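Local coordinates for VirK protein (Legionella pneumophila, PDB 5XTA), which is of unknown molecular function but belongs to the VirK family, reveals a novel fold for bacterial VirK proteins, and is probably exported by type II secretion, at residues A[6-14]-A[47-55]; A[85-94]-A[105-116]. The protein carries 3 engineered substitutions. All coordinates share one frame; numbering follows the deposited sequence.

Contact 1 (A[6-14]-A[47-55]). Engineered in segment 47-55: Ile50 (natural residue Val).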
ATOM      1  N   THR A   6      18.183  -9.081 -16.100  1.00 29.11           N
ATOM      2  CA  THR A   6      18.597 -10.448 -15.838  1.00 30.30           C
ATOM      3  C   THR A   6      18.086 -10.839 -14.457  1.00 28.14           C
ATOM      4  O   THR A   6      17.799  -9.974 -13.655  1.00 25.62           O
ATOM      5  CB  THR A   6      20.131 -10.605 -15.875  1.00 31.77           C
ATOM      6  OG1 THR A   6      20.718  -9.931 -14.751  1.00 31.52           O
ATOM      7  CG2 THR A   6      20.748 -10.069 -17.221  1.00 33.99           C
ATOM      8  N   PHE A   7      17.985 -12.138 -14.213  1.00 28.02           N
ATOM      9  CA  PHE A   7      17.617 -12.632 -12.903  1.00 29.31           C
ATOM     10  C   PHE A   7      18.545 -12.101 -11.819  1.00 29.33           C
ATOM     11  O   PHE A   7      18.059 -11.682 -10.780  1.00 28.38           O
ATOM     12  CB  PHE A   7      17.557 -14.139 -12.897  1.00 29.16           C
ATOM     13  CG  PHE A   7      17.195 -14.713 -11.562  1.00 27.67           C
ATOM     14  CD1 PHE A   7      15.857 -14.905 -11.204  1.00 28.77           C
ATOM     15  CD2 PHE A   7      18.187 -15.065 -10.654  1.00 28.40           C
ATOM     16  CE1 PHE A   7      15.528 -15.472  -9.969  1.00 28.66           C
ATOM     17  CE2 PHE A   7      17.869 -15.610  -9.411  1.00 28.96           C
ATOM     18  CZ  PHE A   7      16.538 -15.805  -9.068  1.00 28.58           C
ATOM     19  N   GLN A   8      19.860 -12.076 -12.074  1.00 30.69           N
ATOM     20  CA  GLN A   8      20.815 -11.496 -11.136  1.00 32.50           C
ATOM     21  C   GLN A   8      20.589  -9.997 -10.894  1.00 32.02           C
ATOM     22  O   GLN A   8      20.795  -9.520  -9.781  1.00 32.19           O
ATOM     23  CB  GLN A   8      22.270 -11.723 -11.593  1.00 37.41           C
ATOM     24  CG  GLN A   8      23.310 -11.430 -10.510  1.00 39.87           C
ATOM     25  CD  GLN A   8      23.137 -12.333  -9.292  1.00 42.09           C
ATOM     26  OE1 GLN A   8      23.005 -13.546  -9.422  1.00 45.42           O
ATOM     27  NE2 GLN A   8      23.089 -11.742  -8.110  1.00 43.06           N
ATOM     28  N   ASN A   9      20.200  -9.242 -11.921  1.00 30.01           N
ATOM     29  CA  ASN A   9      19.907  -7.829 -11.736  1.00 28.17           C
ATOM     30  C   ASN A   9      18.774  -7.692 -10.737  1.00 25.43           C
ATOM     31  O   ASN A   9      18.754  -6.777  -9.950  1.00 25.26           O
ATOM     32  CB  ASN A   9      19.484  -7.141 -13.041  1.00 29.64           C
ATOM     33  CG  ASN A   9      20.644  -6.927 -14.035  1.00 33.79           C
ATOM     34  OD1 ASN A   9      21.820  -6.836 -13.661  1.00 38.42           O
ATOM     35  ND2 ASN A   9      20.306  -6.784 -15.284  1.00 34.10           N
ATOM     36  N   ILE A  10      17.795  -8.575 -10.815  1.00 24.95           N
ATOM     37  CA  ILE A  10      16.587  -8.451  -9.991  1.00 24.86           C
ATOM     38  C   ILE A  10      16.908  -8.766  -8.536  1.00 24.57           C
ATOM     39  O   ILE A  10      16.500  -8.043  -7.649  1.00 24.49           O
ATOM     40  CB  ILE A  10      15.462  -9.383 -10.497  1.00 25.46           C
ATOM     41  CG1 ILE A  10      14.983  -8.923 -11.881  1.00 24.96           C
ATOM     42  CG2 ILE A  10      14.293  -9.465  -9.497  1.00 24.09           C
ATOM     43  CD1 ILE A  10      14.172  -9.964 -12.649  1.00 24.68           C
ATOM     44  N   VAL A  11      17.604  -9.887  -8.325  1.00 25.78           N
ATOM     45  CA  VAL A  11      18.109 -10.305  -7.021  1.00 26.58           C
ATOM     46  C   VAL A  11      18.951  -9.192  -6.403  1.00 27.16           C
ATOM     47  O   VAL A  11      18.742  -8.844  -5.245  1.00 25.35           O
ATOM     48  CB  VAL A  11      18.879 -11.624  -7.163  1.00 28.32           C
ATOM     49  CG1 VAL A  11      19.742 -11.932  -5.940  1.00 31.64           C
ATOM     50  CG2 VAL A  11      17.895 -12.751  -7.451  1.00 26.80           C
ATOM     51  N   ASP A  12      19.848  -8.598  -7.193  1.00 29.25           N
ATOM     52  CA  ASP A  12      20.664  -7.483  -6.715  1.00 32.58           C
ATOM     53  C   ASP A  12      19.815  -6.269  -6.291  1.00 31.74           C
ATOM     54  O   ASP A  12      20.121  -5.613  -5.280  1.00 30.46           O
ATOM     55  CB  ASP A  12      21.728  -7.067  -7.748  1.00 37.33           C
ATOM     56  CG  ASP A  12      22.867  -8.108  -7.893  1.00 42.63           C
ATOM     57  OD1 ASP A  12      22.954  -9.060  -7.088  1.00 46.15           O
ATOM     58  OD2 ASP A  12      23.672  -7.985  -8.839  1.00 49.72           O
ATOM     59  N   ALA A  13      18.774  -5.962  -7.063  1.00 28.52           N
ATOM     60  CA  ALA A  13      17.912  -4.828  -6.749  1.00 29.54           C
ATOM     61  C   ALA A  13      17.150  -5.058  -5.427  1.00 26.63           C
ATOM     62  O   ALA A  13      16.989  -4.147  -4.617  1.00 25.43           O
ATOM     63  CB  ALA A  13      16.952  -4.554  -7.895  1.00 30.25           C
ATOM     64  N   ILE A  14      16.720  -6.291  -5.215  1.00 25.40           N
ATOM     65  CA  ILE A  14      16.019  -6.636  -3.986  1.00 24.62           C
ATOM     66  C   ILE A  14      16.966  -6.479  -2.782  1.00 25.72           C
ATOM     67  O   ILE A  14      16.629  -5.826  -1.770  1.00 25.20           O
ATOM     68  CB  ILE A  14      15.413  -8.041  -4.066  1.00 23.20           C
ATOM     69  CG1 ILE A  14      14.334  -8.073  -5.136  1.00 22.32           C
ATOM     70  CG2 ILE A  14      14.831  -8.464  -2.699  1.00 23.23           C
ATOM     71  CD1 ILE A  14      13.967  -9.458  -5.584  1.00 23.15           C
ATOM     72  N   VAL A  47       8.709  -8.680  -1.295  1.00 25.88           N
ATOM     73  CA  VAL A  47       9.226  -9.583  -2.324  1.00 23.06           C
ATOM     74  C   VAL A  47      10.333 -10.401  -1.647  1.00 23.45           C
ATOM     75  O   VAL A  47      10.956  -9.953  -0.640  1.00 22.45           O
ATOM     76  CB  VAL A  47       9.707  -8.789  -3.577  1.00 23.02           C
ATOM     77  CG1 VAL A  47      10.809  -7.829  -3.207  1.00 24.55           C
ATOM     78  CG2 VAL A  47      10.168  -9.694  -4.711  1.00 21.96           C
HETATM   79  N   MSE A  48      10.568 -11.588  -2.187  1.00 22.80           N
HETATM   80  CA  MSE A  48      11.521 -12.518  -1.572  1.00 25.01           C
HETATM   81  C   MSE A  48      12.361 -13.149  -2.622  1.00 24.31           C
HETATM   82  O   MSE A  48      11.877 -13.377  -3.720  1.00 22.61           O
HETATM   83  CB  MSE A  48      10.892 -13.707  -0.886  1.00 28.23           C
HETATM   84  CG  MSE A  48       9.714 -13.367  -0.019  1.00 34.79           C
HETATM   85 SE   MSE A  48       9.140 -14.959   1.034  1.00 48.73          SE
HETATM   86  CE  MSE A  48      10.848 -15.806   1.567  1.00 42.78           C
ATOM     87  N   VAL A  49      13.610 -13.452  -2.260  1.00 23.38           N
ATOM     88  CA  VAL A  49      14.488 -14.287  -3.062  1.00 25.71           C
ATOM     89  C   VAL A  49      14.698 -15.562  -2.268  1.00 27.15           C
ATOM     90  O   VAL A  49      15.122 -15.490  -1.132  1.00 27.62           O
ATOM     91  CB  VAL A  49      15.833 -13.619  -3.295  1.00 26.50           C
ATOM     92  CG1 VAL A  49      16.689 -14.473  -4.221  1.00 27.20           C
ATOM     93  CG2 VAL A  49      15.630 -12.219  -3.882  1.00 25.99           C
ATOM     94  N   ILE A  50      14.318 -16.693  -2.853  1.00 27.77           N
ATOM     95  CA  ILE A  50      14.417 -17.998  -2.216  1.00 32.45           C
ATOM     96  C   ILE A  50      15.643 -18.700  -2.774  1.00 33.47           C
ATOM     97  O   ILE A  50      15.730 -18.928  -3.990  1.00 30.51           O
ATOM     98  CB  ILE A  50      13.224 -18.919  -2.505  1.00 35.17           C
ATOM     99  CG1 ILE A  50      11.893 -18.200  -2.356  1.00 36.78           C
ATOM    100  CG2 ILE A  50      13.276 -20.149  -1.596  1.00 38.02           C
ATOM    101  CD1 ILE A  50      11.623 -17.740  -0.953  1.00 38.27           C
ATOM    102  N   GLY A  51      16.571 -19.044  -1.882  1.00 35.34           N
ATOM    103  CA  GLY A  51      17.842 -19.649  -2.282  1.00 40.10           C
ATOM    104  C   GLY A  51      18.483 -18.557  -3.106  1.00 43.76           C
ATOM    105  O   GLY A  51      18.307 -17.373  -2.810  1.00 52.70           O
ATOM    106  N   ASP A  52      19.187 -18.917  -4.155  1.00 48.79           N
ATOM    107  CA  ASP A  52      19.526 -17.916  -5.158  1.00 52.67           C
ATOM    108  C   ASP A  52      18.815 -18.288  -6.456  1.00 45.91           C
ATOM    109  O   ASP A  52      19.276 -17.952  -7.536  1.00 45.29           O
ATOM    110  CB  ASP A  52      21.049 -17.794  -5.321  1.00 60.02           C
ATOM    111  CG  ASP A  52      21.486 -16.361  -5.632  1.00 66.93           C
ATOM    112  OD1 ASP A  52      21.296 -15.468  -4.769  1.00 66.82           O
ATOM    113  OD2 ASP A  52      22.004 -16.122  -6.742  1.00 74.59           O
ATOM    114  N   SER A  53      17.668 -18.955  -6.340  1.00 38.60           N
ATOM    115  CA  SER A  53      17.061 -19.601  -7.493  1.00 36.86           C
ATOM    116  C   SER A  53      15.669 -19.115  -7.906  1.00 34.38           C
ATOM    117  O   SER A  53      15.227 -19.405  -9.024  1.00 30.72           O
ATOM    118  CB  SER A  53      17.007 -21.100  -7.235  1.00 39.98           C
ATOM    119  OG  SER A  53      15.899 -21.454  -6.425  1.00 41.65           O
ATOM    120  N   ARG A  54      14.966 -18.427  -7.006  1.00 30.08           N
ATOM    121  CA  ARG A  54      13.582 -18.019  -7.240  1.00 31.79           C
ATOM    122  C   ARG A  54      13.329 -16.668  -6.606  1.00 27.85           C
ATOM    123  O   ARG A  54      13.824 -16.406  -5.504  1.00 26.05           O
ATOM    124  CB  ARG A  54      12.607 -19.035  -6.608  1.00 36.34           C
ATOM    125  CG  ARG A  54      12.068 -20.072  -7.551  1.00 44.62           C
ATOM    126  CD  ARG A  54      10.959 -20.923  -6.929  1.00 51.06           C
ATOM    127  NE  ARG A  54      11.167 -21.332  -5.527  1.00 57.21           N
ATOM    128  CZ  ARG A  54      10.270 -21.255  -4.529  1.00 61.44           C
ATOM    129  NH1 ARG A  54       9.052 -20.741  -4.697  1.00 63.70           N
ATOM    130  NH2 ARG A  54      10.601 -21.708  -3.320  1.00 60.69           N
ATOM    131  N   VAL A  55      12.541 -15.836  -7.297  1.00 26.16           N
ATOM    132  CA  VAL A  55      11.983 -14.607  -6.748  1.00 23.46           C
ATOM    133  C   VAL A  55      10.486 -14.765  -6.674  1.00 24.05           C
ATOM    134  O   VAL A  55       9.835 -15.169  -7.670  1.00 23.56           O
ATOM    135  CB  VAL A  55      12.281 -13.410  -7.658  1.00 25.07           C
ATOM    136  CG1 VAL A  55      11.539 -12.153  -7.210  1.00 25.61           C
ATOM    137  CG2 VAL A  55      13.768 -13.145  -7.708  1.00 25.16           C
TER
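Ile14 and Val49 make the tightest apolar meeting between the helix of 6-14 and the hairpin of 47-55: the end methyl of the isoleucine, CD1, lies 3.6 Å from Val49 CG2 as the two side chains cross at a slant. The same methyl meets Val47 CG2 tip to tip and also reaches Val55 CG1 at 4.0 Å, so one helix residue touches three valines. A turn earlier, Val11 presents its two methyls to different partners. CG2, set beside the backbone N (chi1 165° for CG1), meets Val49 CG1 at 3.9 Å across nearly a right angle, while CG1 lies near the carboxylate of Asp52. Phe7 works at the far end. With CG anti to the backbone N, chi1 179°, its ring reaches the turn, where CE2 comes 3.3 Å from Asp52 O and CZ lies 3.6 Å from Ser53 C; on its other flank CE1 packs on Val55 CG2, the two side chains running past one another, oppositely directed.

The contact illustrates how a lone helix can seat on a sheet mainly through apolar side chains, with no hydrogen bond between the two segments. The helix crosses strand 47-50 at 122° between their directions. The surface receiving Phe7 is shaped by a classic beta bulge, in which Ser53 and Arg54 both face Ile50, an engineered residue, and Ile50 O accepts from both their backbone amides.

Farther out, Thr6 caps the helix start, its side chain accepting from Asn9 N. Gln8 NE2 bonds Asp12 OD1 at 2.9 Å, from above the carboxylate plane. Leu82 of the adjoining strand 74-83 touches both Phe7 and Ile10. Residues 47-50 also pair antiparallel with a strand of the second subunit, which carries the sheet across the interface.

Contact 2 (A[85-94]-A[105-116])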
ATOM      1  N   GLU A  85      16.182 -19.317 -14.460  1.00 33.28           N
ATOM      2  CA  GLU A  85      16.243 -19.502 -15.919  1.00 37.01           C
ATOM      3  C   GLU A  85      15.409 -18.457 -16.691  1.00 34.73           C
ATOM      4  O   GLU A  85      15.422 -18.440 -17.918  1.00 35.81           O
ATOM      5  CB  GLU A  85      15.807 -20.928 -16.286  1.00 40.28           C
ATOM      6  CG  GLU A  85      16.698 -22.044 -15.696  1.00 46.83           C
ATOM      7  CD  GLU A  85      15.986 -23.406 -15.620  1.00 56.21           C
ATOM      8  OE1 GLU A  85      14.837 -23.457 -15.092  1.00 62.09           O
ATOM      9  OE2 GLU A  85      16.562 -24.431 -16.106  1.00 62.22           O
ATOM     10  N   GLY A  86      14.683 -17.596 -15.994  1.00 31.91           N
ATOM     11  CA  GLY A  86      13.846 -16.587 -16.638  1.00 30.71           C
ATOM     12  C   GLY A  86      12.405 -17.005 -16.842  1.00 30.22           C
ATOM     13  O   GLY A  86      11.637 -16.256 -17.460  1.00 31.73           O
ATOM     14  N   ASP A  87      12.014 -18.180 -16.334  1.00 28.67           N
ATOM     15  CA  ASP A  87      10.643 -18.679 -16.511  1.00 28.31           C
ATOM     16  C   ASP A  87       9.765 -18.099 -15.389  1.00 28.51           C
ATOM     17  O   ASP A  87      10.096 -18.235 -14.206  1.00 27.17           O
ATOM     18  CB  ASP A  87      10.592 -20.206 -16.474  1.00 32.38           C
ATOM     19  CG  ASP A  87      11.591 -20.860 -17.435  1.00 35.00           C
ATOM     20  OD1 ASP A  87      11.598 -20.495 -18.617  1.00 38.97           O
ATOM     21  OD2 ASP A  87      12.379 -21.725 -17.004  1.00 40.16           O
ATOM     22  N   ALA A  88       8.701 -17.402 -15.776  1.00 26.54           N
ATOM     23  CA  ALA A  88       7.842 -16.719 -14.851  1.00 28.71           C
ATOM     24  C   ALA A  88       6.452 -17.340 -14.895  1.00 30.40           C
ATOM     25  O   ALA A  88       5.982 -17.759 -15.941  1.00 29.39           O
ATOM     26  CB  ALA A  88       7.754 -15.238 -15.188  1.00 29.22           C
ATOM     27  N   SER A  89       5.805 -17.409 -13.742  1.00 31.85           N
ATOM     28  CA  SER A  89       4.392 -17.740 -13.698  1.00 34.02           C
ATOM     29  C   SER A  89       3.622 -16.810 -12.775  1.00 33.07           C
ATOM     30  O   SER A  89       4.180 -16.247 -11.807  1.00 31.27           O
ATOM     31  CB  SER A  89       4.192 -19.184 -13.274  1.00 36.57           C
ATOM     32  OG  SER A  89       4.493 -19.367 -11.912  1.00 40.02           O
ATOM     33  N   ILE A  90       2.345 -16.625 -13.107  1.00 30.89           N
ATOM     34  CA  ILE A  90       1.428 -15.872 -12.267  1.00 30.81           C
ATOM     35  C   ILE A  90       0.245 -16.763 -12.072  1.00 30.21           C
ATOM     36  O   ILE A  90      -0.401 -17.170 -13.028  1.00 30.57           O
ATOM     37  CB  ILE A  90       0.953 -14.546 -12.862  1.00 33.21           C
ATOM     38  CG1 ILE A  90       2.142 -13.688 -13.304  1.00 34.31           C
ATOM     39  CG2 ILE A  90       0.072 -13.802 -11.853  1.00 32.82           C
ATOM     40  CD1 ILE A  90       2.643 -13.974 -14.696  1.00 38.44           C
ATOM     41  N   LYS A  91      -0.022 -17.077 -10.823  1.00 28.40           N
ATOM     42  CA  LYS A  91      -1.184 -17.814 -10.482  1.00 28.75           C
ATOM     43  C   LYS A  91      -2.164 -16.920  -9.718  1.00 27.08           C
ATOM     44  O   LYS A  91      -1.839 -16.361  -8.683  1.00 24.24           O
ATOM     45  CB  LYS A  91      -0.809 -19.056  -9.705  1.00 31.02           C
ATOM     46  CG  LYS A  91      -2.066 -19.860  -9.399  1.00 35.81           C
ATOM     47  CD  LYS A  91      -1.832 -21.317  -9.120  1.00 39.83           C
ATOM     48  CE  LYS A  91      -3.167 -22.055  -9.050  1.00 41.14           C
ATOM     49  NZ  LYS A  91      -3.143 -23.134  -8.038  1.00 44.03           N
ATOM     50  N   THR A  92      -3.348 -16.744 -10.281  1.00 26.15           N
ATOM     51  CA  THR A  92      -4.371 -15.905  -9.682  1.00 27.14           C
ATOM     52  C   THR A  92      -5.476 -16.771  -9.113  1.00 27.33           C
ATOM     53  O   THR A  92      -6.009 -17.622  -9.808  1.00 29.55           O
ATOM     54  CB  THR A  92      -4.937 -14.934 -10.713  1.00 28.61           C
ATOM     55  OG1 THR A  92      -3.861 -14.140 -11.193  1.00 29.12           O
ATOM     56  CG2 THR A  92      -6.041 -14.001 -10.067  1.00 29.61           C
ATOM     57  N   THR A  93      -5.775 -16.581  -7.839  1.00 24.96           N
ATOM     58  CA  THR A  93      -6.803 -17.308  -7.139  1.00 25.32           C
ATOM     59  C   THR A  93      -7.898 -16.322  -6.766  1.00 26.51           C
ATOM     60  O   THR A  93      -7.639 -15.264  -6.144  1.00 22.63           O
ATOM     61  CB  THR A  93      -6.210 -17.998  -5.893  1.00 25.89           C
ATOM     62  OG1 THR A  93      -5.226 -18.953  -6.317  1.00 26.09           O
ATOM     63  CG2 THR A  93      -7.281 -18.712  -5.094  1.00 26.95           C
ATOM     64  N   VAL A  94      -9.127 -16.647  -7.145  1.00 26.23           N
ATOM     65  CA  VAL A  94     -10.210 -15.713  -6.930  1.00 27.11           C
ATOM     66  C   VAL A  94     -10.971 -16.140  -5.683  1.00 28.06           C
ATOM     67  O   VAL A  94     -11.405 -17.298  -5.587  1.00 29.64           O
ATOM     68  CB  VAL A  94     -11.121 -15.616  -8.153  1.00 29.37           C
ATOM     69  CG1 VAL A  94     -12.180 -14.580  -7.934  1.00 29.16           C
ATOM     70  CG2 VAL A  94     -10.324 -15.283  -9.405  1.00 30.32           C
ATOM     71  N   SER A 105      -9.461 -20.336 -10.141  1.00 38.00           N
ATOM     72  CA  SER A 105      -8.066 -19.955 -10.270  1.00 43.37           C
ATOM     73  C   SER A 105      -7.658 -20.097 -11.687  1.00 47.38           C
ATOM     74  O   SER A 105      -8.262 -20.877 -12.437  1.00 51.72           O
ATOM     75  CB  SER A 105      -7.161 -20.807  -9.370  1.00 45.67           C
ATOM     76  OG  SER A 105      -7.340 -22.198  -9.577  1.00 49.80           O
ATOM     77  N   TYR A 106      -6.657 -19.327 -12.069  1.00 45.82           N
ATOM     78  CA  TYR A 106      -6.087 -19.469 -13.385  1.00 46.66           C
ATOM     79  C   TYR A 106      -4.626 -19.072 -13.344  1.00 44.23           C
ATOM     80  O   TYR A 106      -4.180 -18.405 -12.412  1.00 39.30           O
ATOM     81  CB  TYR A 106      -6.886 -18.665 -14.408  1.00 50.56           C
ATOM     82  CG  TYR A 106      -7.061 -17.214 -14.058  1.00 52.26           C
ATOM     83  CD1 TYR A 106      -8.157 -16.768 -13.305  1.00 55.79           C
ATOM     84  CD2 TYR A 106      -6.125 -16.269 -14.479  1.00 57.22           C
ATOM     85  CE1 TYR A 106      -8.298 -15.418 -12.974  1.00 56.72           C
ATOM     86  CE2 TYR A 106      -6.255 -14.922 -14.157  1.00 59.08           C
ATOM     87  CZ  TYR A 106      -7.345 -14.495 -13.407  1.00 57.84           C
ATOM     88  OH  TYR A 106      -7.463 -13.155 -13.081  1.00 58.55           O
ATOM     89  N   GLN A 107      -3.882 -19.534 -14.334  1.00 41.97           N
ATOM     90  CA  GLN A 107      -2.448 -19.344 -14.362  1.00 41.84           C
ATOM     91  C   GLN A 107      -1.926 -18.929 -15.715  1.00 39.56           C
ATOM     92  O   GLN A 107      -2.420 -19.393 -16.754  1.00 38.20           O
ATOM     93  CB  GLN A 107      -1.758 -20.615 -13.900  1.00 44.54           C
ATOM     94  CG  GLN A 107      -0.248 -20.559 -14.062  1.00 47.56           C
ATOM     95  CD  GLN A 107       0.492 -21.563 -13.226  1.00 50.87           C
ATOM     96  OE1 GLN A 107       0.123 -21.841 -12.078  1.00 53.26           O
ATOM     97  NE2 GLN A 107       1.565 -22.114 -13.789  1.00 54.52           N
HETATM   98  N   MSE A 108      -0.907 -18.077 -15.709  1.00 36.68           N
HETATM   99  CA  MSE A 108      -0.209 -17.786 -16.945  1.00 39.51           C
HETATM  100  C   MSE A 108       1.239 -18.003 -16.758  1.00 36.14           C
HETATM  101  O   MSE A 108       1.745 -17.957 -15.647  1.00 32.60           O
HETATM  102  CB  MSE A 108      -0.434 -16.451 -17.594  1.00 43.73           C
HETATM  103  CG  MSE A 108      -0.322 -15.258 -16.684  1.00 51.40           C
HETATM  104 SE   MSE A 108      -1.852 -14.156 -17.219  0.80 61.88          SE
HETATM  105  CE  MSE A 108      -3.296 -15.238 -16.376  1.00 62.09           C
ATOM    106  N   ASN A 109       1.901 -18.284 -17.865  1.00 32.85           N
ATOM    107  CA  ASN A 109       3.342 -18.508 -17.878  1.00 33.52           C
ATOM    108  C   ASN A 109       3.980 -17.626 -18.909  1.00 33.75           C
ATOM    109  O   ASN A 109       3.425 -17.443 -19.977  1.00 33.31           O
ATOM    110  CB  ASN A 109       3.636 -19.978 -18.133  1.00 36.52           C
ATOM    111  CG  ASN A 109       2.997 -20.872 -17.073  1.00 37.06           C
ATOM    112  OD1 ASN A 109       3.603 -21.155 -16.058  1.00 38.39           O
ATOM    113  ND2 ASN A 109       1.761 -21.274 -17.295  1.00 40.84           N
ATOM    114  N   CYS A 110       5.106 -17.035 -18.547  1.00 32.60           N
ATOM    115  CA  CYS A 110       5.827 -16.060 -19.349  1.00 35.33           C
ATOM    116  C   CYS A 110       7.308 -16.230 -19.240  1.00 32.83           C
ATOM    117  O   CYS A 110       7.778 -16.968 -18.427  1.00 31.98           O
ATOM    118  CB  CYS A 110       5.537 -14.605 -18.973  1.00 38.10           C
ATOM    119  SG  CYS A 110       4.142 -14.250 -17.950  1.00 46.82           S
ATOM    120  N   LYS A 111       8.018 -15.528 -20.094  1.00 31.92           N
ATOM    121  CA  LYS A 111       9.449 -15.455 -20.014  1.00 34.60           C
ATOM    122  C   LYS A 111       9.873 -14.033 -19.596  1.00 31.68           C
ATOM    123  O   LYS A 111       9.317 -13.037 -20.064  1.00 31.55           O
ATOM    124  CB  LYS A 111      10.034 -15.861 -21.381  1.00 41.11           C
ATOM    125  CG  LYS A 111      11.546 -16.080 -21.382  1.00 50.24           C
ATOM    126  CD  LYS A 111      11.995 -17.539 -21.581  1.00 55.78           C
ATOM    127  CE  LYS A 111      13.353 -17.833 -20.918  1.00 59.30           C
ATOM    128  NZ  LYS A 111      13.262 -18.857 -19.833  1.00 62.85           N
ATOM    129  N   LEU A 112      10.880 -13.960 -18.732  1.00 28.32           N
ATOM    130  CA  LEU A 112      11.461 -12.715 -18.310  1.00 29.51           C
ATOM    131  C   LEU A 112      12.015 -11.967 -19.528  1.00 32.91           C
ATOM    132  O   LEU A 112      12.718 -12.558 -20.355  1.00 31.64           O
ATOM    133  CB  LEU A 112      12.611 -12.982 -17.340  1.00 29.04           C
ATOM    134  CG  LEU A 112      13.420 -11.779 -16.879  1.00 30.29           C
ATOM    135  CD1 LEU A 112      12.564 -10.712 -16.178  1.00 29.38           C
ATOM    136  CD2 LEU A 112      14.549 -12.213 -15.974  1.00 30.55           C
ATOM    137  N   GLY A 113      11.697 -10.682 -19.646  1.00 33.41           N
ATOM    138  CA  GLY A 113      12.183  -9.892 -20.753  1.00 36.74           C
ATOM    139  C   GLY A 113      11.250  -9.914 -21.944  1.00 40.17           C
ATOM    140  O   GLY A 113      11.321  -9.034 -22.780  1.00 43.76           O
ATOM    141  N   ASP A 114      10.397 -10.927 -22.031  1.00 39.52           N
ATOM    142  CA  ASP A 114       9.424 -11.046 -23.092  1.00 45.60           C
ATOM    143  C   ASP A 114       7.978 -10.618 -22.743  1.00 43.95           C
ATOM    144  O   ASP A 114       7.621  -9.452 -23.008  1.00 44.78           O
ATOM    145  CB  ASP A 114       9.436 -12.492 -23.646  1.00 52.14           C
ATOM    146  CG  ASP A 114       8.616 -12.652 -24.926  1.00 59.63           C
ATOM    147  OD1 ASP A 114       8.303 -11.638 -25.612  1.00 60.68           O
ATOM    148  OD2 ASP A 114       8.302 -13.822 -25.256  1.00 66.90           O
ATOM    149  N   GLY A 115       7.171 -11.505 -22.140  1.00 40.04           N
ATOM    150  CA  GLY A 115       5.892 -11.146 -21.530  1.00 38.69           C
ATOM    151  C   GLY A 115       5.960 -10.647 -20.075  1.00 37.54           C
ATOM    152  O   GLY A 115       5.040  -9.991 -19.600  1.00 37.92           O
ATOM    153  N   PHE A 116       7.030 -10.968 -19.355  1.00 33.90           N
ATOM    154  CA  PHE A 116       7.180 -10.599 -17.935  1.00 31.61           C
ATOM    155  C   PHE A 116       8.385  -9.668 -17.745  1.00 29.72           C
ATOM    156  O   PHE A 116       9.540 -10.057 -17.946  1.00 29.93           O
ATOM    157  CB  PHE A 116       7.380 -11.892 -17.167  1.00 32.79           C
ATOM    158  CG  PHE A 116       7.331 -11.753 -15.697  1.00 32.71           C
ATOM    159  CD1 PHE A 116       6.131 -11.844 -15.004  1.00 32.14           C
ATOM    160  CD2 PHE A 116       8.491 -11.619 -14.989  1.00 32.18           C
ATOM    161  CE1 PHE A 116       6.118 -11.736 -13.626  1.00 32.59           C
ATOM    162  CE2 PHE A 116       8.477 -11.494 -13.627  1.00 32.00           C
ATOM    163  CZ  PHE A 116       7.295 -11.555 -12.948  1.00 33.36           C
TER
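Thr92 lies over one face of the Tyr106 ring, CB 3.9 Å from the ring centroid in a CH-pi contact, on a beta hairpin whose strands, 87-96 and 102-111, run antiparallel through the six-stranded sheet. Tyr106 CG sits between its backbone N and carbonyl carbon (chi1 54°), which lays the ring alongside the threonine, the two side chains extending in the same direction. Thr92 OG1 is hydrogen-bonded to Ser78 OG of the next strand. Ala88 repeats the theme: its methyl stands over the Phe116 ring, 3.7 Å from the centroid and 18° off the normal. Between these two CH-pi contacts, on the same face, Ile90 sends CD1 toward Cys110 SG (3.6 Å), whose sulfur is joined to Cys29 in a disulfide; Met108 CG flanks that methyl at an angle. Phe116 opens strand 116-119 of the smaller, three-stranded sheet, and Ile24 of its neighbour 21-25 packs on both Ile90 and Phe116, so this hairpin face is turned to that sheet.

Main-chain hydrogen bonds link the pairs Ala88-Cys110, Ile90-Met108 and Thr92-Tyr106 in both directions. On the opposite face, Gln107 NE2 bonds Asn109 OD1 along its own strand, and Gln107 OE1 lies 3.6 Å from Lys91 CD.

Where the strands run out, Leu112 N still donates to Gly86 O. Lys111 runs beside Asp87, its NZ gripped twice: by Glu85 O at 2.9 Å, and by Asp87 OD1 in a 2.6 Å salt bridge, with NZ 49° out of the carboxylate plane.

Contact 1 closes before contact 2 opens along the chain, and their centres lie 16 Å apart. Both reach the six-stranded antiparallel sheet. Contact 1 sets helix 7-15 against strand 46-50, outermost within this chain, and the start of strand 54-63; contact 2 joins 87-96 to 102-111, with 74-83 lying between the two places. They meet directly through Leu112, whose CD1 packs on Ile10 CD1 at 3.9 Å and whose CD2 lies as close to Phe7 N. The helix therefore also touches the loop that follows strand 102-111. One contact lies where a second subunit extends the sheet; the other holds the half-cystine that ties the hairpin to Cys29.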